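Side-chain contacts in endoglucanase (Clostridium thermocellum, PDB 2YIK), which probably hydrolyses internal beta-1,4-glycosidic bonds of cellulose, as part of polysaccharide breakdown: residues R97-P102 against N176-C181; G106-S111 against G206-K211; Y164-T169 against P238-K243. All coordinates share one frame; numbering follows the deposited sequence.

Interaction 1. Residues R97-P102 against N176-C181. With CA (calcium ion), chain D.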
loop_
_atom_site.group_PDB
_atom_site.type_symbol
_atom_site.label_atom_id
_atom_site.label_comp_id
_atom_site.label_asym_id
_atom_site.label_seq_id
_atom_site.Cartn_x
_atom_site.Cartn_y
_atom_site.Cartn_z
ATOM N N ARG A 97 17.113 17.515 19.899
ATOM C CA ARG A 97 17.070 16.432 20.871
ATOM C C ARG A 97 15.823 16.366 21.761
ATOM O O ARG A 97 15.284 15.282 21.999
ATOM C CB ARG A 97 18.319 16.494 21.751
ATOM C CG ARG A 97 18.559 15.269 22.596
ATOM C CD ARG A 97 19.803 15.474 23.456
ATOM N NE ARG A 97 20.985 15.724 22.634
ATOM C CZ ARG A 97 21.677 14.776 22.010
ATOM N NH1 ARG A 97 21.309 13.507 22.123
ATOM N NH2 ARG A 97 22.728 15.097 21.262
ATOM N N SER A 98 15.361 17.511 22.253
ATOM C CA SER A 98 14.201 17.521 23.137
ATOM C C SER A 98 12.903 17.069 22.472
ATOM O O SER A 98 11.959 16.689 23.161
ATOM C CB SER A 98 14.018 18.904 23.781
ATOM O OG SER A 98 13.908 19.924 22.807
ATOM N N VAL A 99 12.850 17.108 21.143
ATOM C CA VAL A 99 11.654 16.663 20.432
ATOM C C VAL A 99 11.856 15.235 19.948
ATOM O O VAL A 99 10.935 14.425 19.988
ATOM C CB VAL A 99 11.309 17.602 19.240
ATOM C CG1 VAL A 99 10.321 16.925 18.293
ATOM C CG2 VAL A 99 10.691 18.887 19.773
ATOM N N LEU A 100 13.068 14.919 19.514
ATOM C CA LEU A 100 13.378 13.578 19.040
ATOM C C LEU A 100 13.468 12.566 20.183
ATOM O O LEU A 100 13.152 11.387 20.004
ATOM C CB LEU A 100 14.713 13.579 18.293
ATOM C CG LEU A 100 14.843 14.379 16.993
ATOM C CD1 LEU A 100 16.301 14.418 16.544
ATOM C CD2 LEU A 100 13.966 13.744 15.924
ATOM N N ASP A 101 13.881 13.040 21.357
ATOM C CA ASP A 101 14.093 12.185 22.525
ATOM C C ASP A 101 13.706 12.918 23.827
ATOM O O ASP A 101 14.552 13.150 24.690
ATOM C CB ASP A 101 15.588 11.788 22.521
ATOM C CG ASP A 101 15.970 10.870 23.661
ATOM O OD1 ASP A 101 15.104 10.126 24.135
ATOM O OD2 ASP A 101 17.148 10.879 24.070
ATOM N N PRO A 102 12.410 13.255 23.995
ATOM C CA PRO A 102 11.931 13.966 25.186
ATOM C C PRO A 102 12.387 13.380 26.520
ATOM O O PRO A 102 12.731 14.122 27.437
ATOM C CB PRO A 102 10.405 13.908 25.051
ATOM C CG PRO A 102 10.176 13.684 23.599
ATOM C CD PRO A 102 11.269 12.715 23.240
ATOM N N ASN A 176 4.079 20.691 14.644
ATOM C CA ASN A 176 4.972 20.761 13.491
ATOM C C ASN A 176 5.875 19.542 13.410
ATOM O O ASN A 176 6.467 19.129 14.410
ATOM C CB ASN A 176 5.841 22.017 13.558
ATOM C CG ASN A 176 5.021 23.274 13.701
ATOM O OD1 ASN A 176 5.102 23.969 14.720
ATOM N ND2 ASN A 176 4.214 23.574 12.687
ATOM N N VAL A 177 5.973 18.965 12.214
ATOM C CA VAL A 177 6.824 17.799 12.000
ATOM C C VAL A 177 8.289 18.228 11.969
ATOM O O VAL A 177 8.669 19.139 11.237
ATOM C CB VAL A 177 6.494 17.080 10.667
ATOM C CG1 VAL A 177 7.497 15.959 10.427
ATOM C CG2 VAL A 177 5.076 16.522 10.706
ATOM N N VAL A 178 9.103 17.559 12.774
ATOM C CA VAL A 178 10.523 17.851 12.859
ATOM C C VAL A 178 11.323 16.808 12.068
ATOM O O VAL A 178 12.304 17.132 11.396
ATOM C CB VAL A 178 10.969 17.868 14.345
ATOM C CG1 VAL A 178 12.482 17.859 14.446
ATOM C CG2 VAL A 178 10.398 19.107 15.038
ATOM N N ALA A 179 10.890 15.556 12.149
ATOM C CA ALA A 179 11.537 14.466 11.433
ATOM C C ALA A 179 10.561 13.299 11.282
ATOM O O ALA A 179 9.655 13.112 12.103
ATOM C CB ALA A 179 12.788 14.010 12.177
ATOM N N PHE A 180 10.743 12.525 10.218
ATOM C CA PHE A 180 9.907 11.363 9.972
ATOM C C PHE A 180 10.788 10.183 9.602
ATOM O O PHE A 180 11.528 10.237 8.616
ATOM C CB PHE A 180 8.916 11.627 8.834
ATOM C CG PHE A 180 8.122 10.410 8.424
ATOM C CD1 PHE A 180 7.160 9.865 9.274
ATOM C CD2 PHE A 180 8.379 9.774 7.211
ATOM C CE1 PHE A 180 6.455 8.714 8.915
ATOM C CE2 PHE A 180 7.676 8.618 6.842
ATOM C CZ PHE A 180 6.721 8.085 7.696
ATOM N N CYS A 181 10.733 9.122 10.395
ATOM C CA CYS A 181 11.522 7.943 10.078
ATOM C C CYS A 181 10.738 7.164 9.035
ATOM O O CYS A 181 9.662 6.634 9.316
ATOM C CB CYS A 181 11.751 7.059 11.303
ATOM S SG CYS A 181 12.671 5.539 10.895
HETATM CA CA CA D . 13.788 7.931 24.165
#
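V178 meets V99 methyl to methyl. CG2 of V178 lies 3.9 Å from CG1 of V99. The same V99 methyl is 4.1 Å from CB of V178. The two side chains cross at a slant. In V99 it is the CG1 branch, anti to the backbone N (chi1 164°), that reaches across. CG2 of V178 takes the other option: it is anti to the carbonyl carbon, beside its own backbone N. L100, which buries about as much surface as V99, works differently. It leaves the helix pointing past the strand, but its end comes nearer, and CD2 of L100 lies 3.9 Å from CB of A179. F170 of strand 169-171 also touches L100.

V178 and A179 form a classic beta bulge opposite F170. The extra residue lets two successive side chains, V178 and A179, both point toward the helix, where a regular strand would alternate. V177 points away and packs on helix 238-257, through A250, L251 and F254. Strand 177-184 therefore separates two helical elements. The contact is purely apolar, with no hydrogen bond between the two segments. V178 also touches N96 and F92, about one and two turns before V99 in helix 90-100.

The helix stops at D101, the first residue to leave helical angles, although D101 N still bonds to R97 O at 2.7 Å. OD1 of D101 binds the calcium ion at 2.6 Å, beside D103, D105 and the carbonyl oxygen of K107. Its other oxygen, OD2, accepts a hydrogen bond from G106 N, which ties both carboxylate oxygens into the metal-binding turn.

Interaction 2. Residues G106-S111 against G206-K211. With CA (calcium ion), chain D.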
loop_
_atom_site.group_PDB
_atom_site.type_symbol
_atom_site.label_atom_id
_atom_site.label_comp_id
_atom_site.label_asym_id
_atom_site.label_seq_id
_atom_site.Cartn_x
_atom_site.Cartn_y
_atom_site.Cartn_z
ATOM N N GLY A 106 18.411 8.703 25.150
ATOM C CA GLY A 106 19.260 8.539 23.976
ATOM C C GLY A 106 18.828 7.514 22.940
ATOM O O GLY A 106 19.622 7.114 22.085
ATOM N N LYS A 107 17.572 7.087 23.004
ATOM C CA LYS A 107 17.060 6.103 22.060
ATOM C C LYS A 107 15.685 6.501 21.531
ATOM O O LYS A 107 14.957 7.223 22.185
ATOM C CB LYS A 107 16.988 4.736 22.746
ATOM C CG LYS A 107 18.353 4.128 23.032
ATOM C CD LYS A 107 18.360 3.371 24.343
ATOM C CE LYS A 107 19.683 2.626 24.564
ATOM N NZ LYS A 107 20.771 3.131 23.672
ATOM N N VAL A 108 15.337 6.068 20.327
ATOM C CA VAL A 108 14.013 6.376 19.802
ATOM C C VAL A 108 13.360 5.068 19.387
ATOM O O VAL A 108 14.046 4.086 19.098
ATOM C CB VAL A 108 14.066 7.339 18.598
ATOM C CG1 VAL A 108 14.654 8.681 19.033
ATOM C CG2 VAL A 108 14.871 6.725 17.477
ATOM N N ASP A 109 12.032 5.059 19.371
ATOM C CA ASP A 109 11.273 3.874 19.006
ATOM C C ASP A 109 10.717 3.955 17.579
ATOM O O ASP A 109 9.759 4.681 17.315
ATOM C CB ASP A 109 10.126 3.687 20.006
ATOM C CG ASP A 109 9.313 2.430 19.748
ATOM O OD1 ASP A 109 9.617 1.685 18.789
ATOM O OD2 ASP A 109 8.355 2.188 20.516
ATOM N N VAL A 110 11.331 3.221 16.654
ATOM C CA VAL A 110 10.850 3.202 15.274
ATOM C C VAL A 110 10.443 1.771 14.924
ATOM O O VAL A 110 10.580 1.320 13.784
ATOM C CB VAL A 110 11.915 3.711 14.263
ATOM C CG1 VAL A 110 12.153 5.201 14.464
ATOM C CG2 VAL A 110 13.202 2.940 14.417
ATOM N N SER A 111 9.926 1.070 15.928
ATOM C CA SER A 111 9.479 -0.304 15.771
ATOM C C SER A 111 8.031 -0.346 15.289
ATOM O O SER A 111 7.304 0.648 15.358
ATOM C CB SER A 111 9.579 -1.054 17.102
ATOM O OG SER A 111 8.558 -0.640 17.997
ATOM N N GLY A 206 18.084 3.642 11.027
ATOM C CA GLY A 206 16.831 4.359 10.920
ATOM C C GLY A 206 17.088 5.527 9.980
ATOM O O GLY A 206 18.027 6.293 10.192
ATOM N N TRP A 207 16.287 5.663 8.930
ATOM C CA TRP A 207 16.484 6.758 7.988
ATOM C C TRP A 207 15.343 7.753 8.190
ATOM O O TRP A 207 14.165 7.379 8.252
ATOM C CB TRP A 207 16.544 6.221 6.548
ATOM C CG TRP A 207 17.467 5.011 6.385
ATOM C CD1 TRP A 207 17.237 3.743 6.838
ATOM C CD2 TRP A 207 18.738 4.966 5.711
ATOM N NE1 TRP A 207 18.275 2.912 6.487
ATOM C CE2 TRP A 207 19.208 3.633 5.795
ATOM C CE3 TRP A 207 19.521 5.916 5.046
ATOM C CZ2 TRP A 207 20.430 3.230 5.235
ATOM C CZ3 TRP A 207 20.740 5.512 4.487
ATOM C CH2 TRP A 207 21.177 4.179 4.588
ATOM N N PHE A 208 15.710 9.026 8.302
ATOM C CA PHE A 208 14.748 10.082 8.585
ATOM C C PHE A 208 14.679 11.199 7.565
ATOM O O PHE A 208 15.700 11.598 7.010
ATOM C CB PHE A 208 15.076 10.737 9.939
ATOM C CG PHE A 208 15.007 9.804 11.119
ATOM C CD1 PHE A 208 15.909 8.755 11.258
ATOM C CD2 PHE A 208 14.040 9.988 12.106
ATOM C CE1 PHE A 208 15.848 7.902 12.354
ATOM C CE2 PHE A 208 13.974 9.139 13.205
ATOM C CZ PHE A 208 14.879 8.096 13.330
ATOM N N ILE A 209 13.470 11.705 7.326
ATOM C CA ILE A 209 13.297 12.846 6.433
ATOM C C ILE A 209 13.291 14.045 7.375
ATOM O O ILE A 209 12.667 14.023 8.440
ATOM C CB ILE A 209 11.970 12.825 5.634
ATOM C CG1 ILE A 209 12.054 11.790 4.516
ATOM C CG2 ILE A 209 11.717 14.195 4.994
ATOM C CD1 ILE A 209 11.128 10.633 4.709
ATOM N N THR A 210 13.983 15.088 6.951
ATOM C CA THR A 210 14.165 16.306 7.713
ATOM C C THR A 210 13.914 17.483 6.762
ATOM O O THR A 210 13.856 17.289 5.549
ATOM C CB THR A 210 15.623 16.273 8.246
ATOM O OG1 THR A 210 15.627 15.826 9.605
ATOM C CG2 THR A 210 16.298 17.582 8.097
ATOM N N LYS A 211 13.761 18.693 7.292
ATOM C CA LYS A 211 13.536 19.843 6.425
ATOM C C LYS A 211 14.808 20.166 5.631
ATOM O O LYS A 211 14.781 20.973 4.701
ATOM C CB LYS A 211 13.136 21.068 7.248
ATOM C CG LYS A 211 14.303 21.772 7.943
ATOM C CD LYS A 211 13.811 22.786 8.965
ATOM C CE LYS A 211 12.969 23.874 8.321
ATOM N NZ LYS A 211 13.818 24.977 7.762
HETATM CA CA CA D . 13.788 7.931 24.165
#
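The F208 ring meets two valines at its outer end. CG2 of V108 lies at the ring edge, near the ring plane, 4.4 Å from CZ of F208. CG1 of V110 comes in obliquely and is nearer, 4.1 Å from the same CZ. Also at the edge, in the ring plane, is the carbonyl oxygen of G206, from the ring's own strand. Further side-chain contacts to F208 come from T86 and M88. CB of F208 does not aim at the valines; with CG anti to the carbonyl carbon (chi1 -62°) the ring swings over so that its far end meets them. F208 and V110 approach from opposite directions. Both valines direct their side chains toward strand 206-209. All three touching residues are buried, and no hydrogen bond crosses between the segments.

Polar groups beside the valines are held locally. OD1 of D109 accepts two hydrogen bonds from S111. OG of S111 donates to it at 2.7 Å, on the syn side of the carboxylate. N of S111 donates to the same OD1 at 2.9 Å, nearly in line with the C-O bond, and its N-H points well at the oxygen (159°). The double grip limits rotation of the carboxylate and holds the Asx turn from D109 to S111, with V110 in its middle. The backbone on the other side is held too: N87 OD1 accepts from F208 N.

V108 and V110 also pack on L79, in the strand that pairs with 107-108. At the start of this segment the carbonyl oxygen of K107 binds calcium at 2.4 Å, alongside D101, D103 and D105. The spacing of these ligands, with G106 after the third aspartate, resembles the DxDxDG calcium loop of EF-hands.

Interaction 3. Residues Y164-T169 against P238-K243; sequences YFMRCT and PQYAAK
M166 starts with CG anti to its carbonyl carbon (chi1 -71°) and runs on extended through chi2. It then bends at chi3 (-86°), which turns the terminal methyl toward the Y240 ring. Y240 and K243 both hold CG anti to the backbone N, and this carries their side chains across to M166 although neither sets out toward it. The thioether is met at two points. CE of M166 lies 3.8 Å from CE1 of Y240 and 3.9 Å from OH of Y240, with the methyl oblique to the ring. SD of M166 lies 3.8 Å from CG of K243 and 4.0 Å from CE of K243. The sulfur thus rests against the aliphatic part of the lysine chain. M166 is buried, while K243 is exposed.

The polar end of Y240 is used elsewhere: its OH is hydrogen-bonded to D163, one turn before R167 in the same helix as M166. R159 makes a cation-pi contact with the Y240 ring, and F233 meets it edge-to-face.

At the end of helix 151-167, OG1 of T169 donates to the carbonyl oxygen of F165 at 2.8 Å. The hydroxyl sits above the carbonyl plane, off the lone-pair directions. C168 N also reaches back to Y164 O.

This is helix-to-helix packing between the last turn of 151-167 and the first turns of 238-257. M166 also touches S244 and Y247 of the latter helix. On other sides of helix 151-167, F165 packs on helices 216-233 and 124-140, and Y164 on strand 177-184.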
loop_
_atom_site.group_PDB
_atom_site.type_symbol
_atom_site.label_atom_id
_atom_site.label_comp_id
_atom_site.label_asym_id
_atom_site.label_seq_id
_atom_site.Cartn_x
_atom_site.Cartn_y
_atom_site.Cartn_z
ATOM N N TYR A 164 2.371 2.912 13.278
ATOM C CA TYR A 164 3.800 2.890 13.000
ATOM C C TYR A 164 4.189 4.249 12.410
ATOM O O TYR A 164 5.168 4.856 12.841
ATOM C CB TYR A 164 4.118 1.751 12.022
ATOM C CG TYR A 164 5.481 1.801 11.356
ATOM C CD1 TYR A 164 6.658 1.788 12.103
ATOM C CD2 TYR A 164 5.585 1.805 9.964
ATOM C CE1 TYR A 164 7.910 1.770 11.477
ATOM C CE2 TYR A 164 6.820 1.791 9.327
ATOM C CZ TYR A 164 7.982 1.773 10.084
ATOM O OH TYR A 164 9.208 1.754 9.447
ATOM N N PHE A 165 3.411 4.729 11.442
ATOM C CA PHE A 165 3.684 6.022 10.823
ATOM C C PHE A 165 3.670 7.122 11.893
ATOM O O PHE A 165 4.575 7.954 11.961
ATOM C CB PHE A 165 2.636 6.353 9.746
ATOM C CG PHE A 165 2.577 5.365 8.602
ATOM C CD1 PHE A 165 3.728 4.738 8.131
ATOM C CD2 PHE A 165 1.363 5.092 7.972
ATOM C CE1 PHE A 165 3.672 3.853 7.048
ATOM C CE2 PHE A 165 1.294 4.212 6.891
ATOM C CZ PHE A 165 2.450 3.590 6.426
ATOM N N MET A 166 2.644 7.120 12.735
ATOM C CA MET A 166 2.536 8.132 13.778
ATOM C C MET A 166 3.694 8.128 14.771
ATOM O O MET A 166 4.213 9.193 15.110
ATOM C CB MET A 166 1.181 8.019 14.489
ATOM C CG MET A 166 0.030 8.484 13.584
ATOM S SD MET A 166 -1.630 8.560 14.290
ATOM C CE MET A 166 -2.198 6.868 14.042
ATOM N N ARG A 167 4.106 6.949 15.231
ATOM C CA ARG A 167 5.233 6.843 16.163
ATOM C C ARG A 167 6.510 7.357 15.490
ATOM O O ARG A 167 7.405 7.882 16.148
ATOM C CB ARG A 167 5.466 5.384 16.587
ATOM C CG ARG A 167 4.551 4.852 17.677
ATOM C CD ARG A 167 5.078 3.521 18.215
ATOM N NE ARG A 167 5.186 2.536 17.153
ATOM C CZ ARG A 167 4.188 1.763 16.741
ATOM N NH1 ARG A 167 2.997 1.848 17.314
ATOM N NH2 ARG A 167 4.380 0.921 15.737
ATOM N N CYS A 168 6.587 7.197 14.172
ATOM C CA CYS A 168 7.762 7.627 13.413
ATOM C C CYS A 168 7.741 9.101 13.024
ATOM O O CYS A 168 8.698 9.615 12.442
ATOM C CB CYS A 168 7.922 6.757 12.163
ATOM S SG CYS A 168 8.511 5.068 12.512
ATOM N N THR A 169 6.641 9.777 13.334
ATOM C CA THR A 169 6.529 11.192 13.028
ATOM C C THR A 169 6.832 11.954 14.312
ATOM O O THR A 169 6.017 11.975 15.237
ATOM C CB THR A 169 5.115 11.568 12.535
ATOM O OG1 THR A 169 4.751 10.730 11.428
ATOM C CG2 THR A 169 5.081 13.031 12.087
ATOM N N PRO A 238 -13.856 8.073 16.774
ATOM C CA PRO A 238 -13.623 9.504 16.530
ATOM C C PRO A 238 -12.301 10.082 17.046
ATOM O O PRO A 238 -11.655 10.877 16.359
ATOM C CB PRO A 238 -14.829 10.169 17.193
ATOM C CG PRO A 238 -15.882 9.105 17.150
ATOM C CD PRO A 238 -15.106 7.877 17.525
ATOM N N GLN A 239 -11.906 9.692 18.252
ATOM C CA GLN A 239 -10.668 10.198 18.839
ATOM C C GLN A 239 -9.442 9.711 18.076
ATOM O O GLN A 239 -8.511 10.476 17.834
ATOM C CB GLN A 239 -10.561 9.771 20.300
ATOM C CG GLN A 239 -9.413 10.433 21.050
ATOM C CD GLN A 239 -9.486 10.177 22.545
ATOM O OE1 GLN A 239 -8.698 9.405 23.103
ATOM N NE2 GLN A 239 -10.448 10.819 23.205
ATOM N N TYR A 240 -9.448 8.433 17.711
ATOM C CA TYR A 240 -8.344 7.845 16.962
ATOM C C TYR A 240 -8.311 8.449 15.566
ATOM O O TYR A 240 -7.243 8.722 15.017
ATOM C CB TYR A 240 -8.518 6.330 16.850
ATOM C CG TYR A 240 -7.433 5.645 16.046
ATOM C CD1 TYR A 240 -6.104 5.663 16.472
ATOM C CD2 TYR A 240 -7.735 4.960 14.873
ATOM C CE1 TYR A 240 -5.102 5.010 15.749
ATOM C CE2 TYR A 240 -6.740 4.301 14.139
ATOM C CZ TYR A 240 -5.428 4.331 14.586
ATOM O OH TYR A 240 -4.436 3.685 13.886
ATOM N N ALA A 241 -9.492 8.648 14.992
ATOM C CA ALA A 241 -9.603 9.226 13.661
ATOM C C ALA A 241 -9.056 10.644 13.665
ATOM O O ALA A 241 -8.355 11.057 12.735
ATOM C CB ALA A 241 -11.062 9.228 13.212
ATOM N N ALA A 242 -9.383 11.389 14.720
ATOM C CA ALA A 242 -8.925 12.769 14.855
ATOM C C ALA A 242 -7.413 12.803 14.937
ATOM O O ALA A 242 -6.774 13.683 14.359
ATOM C CB ALA A 242 -9.525 13.416 16.108
ATOM N N LYS A 243 -6.836 11.855 15.666
ATOM C CA LYS A 243 -5.385 11.810 15.794
ATOM C C LYS A 243 -4.737 11.549 14.432
ATOM O O LYS A 243 -3.756 12.206 14.070
ATOM C CB LYS A 243 -4.964 10.735 16.790
ATOM C CG LYS A 243 -3.465 10.626 16.944
ATOM C CD LYS A 243 -3.117 9.956 18.259
ATOM C CE LYS A 243 -1.743 9.311 18.218
ATOM N NZ LYS A 243 -1.869 7.863 18.599
#

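In the fold
Interactions 1 and 2 are neighbours, with centres about 8 Å apart. Helix 90-100 leads through the calcium-binding loop into strand 107-108, and both contacts include a ligand of the same calcium ion. Their partner strands, 177-184 and 206-209, lie side by side in one antiparallel sheet. The centre of interaction 3 is about 15 Å from that of interaction 1 and 17 Å from that of interaction 2. It is linked to them by C181 N bonding to C168 O, and by S111 O bonding to R167 NH2. The segments alternate along the chain, so the contacts interlock. Together they join the calcium loop, the small sheet and three helices within the family 9 catalytic domain, away from the predicted catalytic H451.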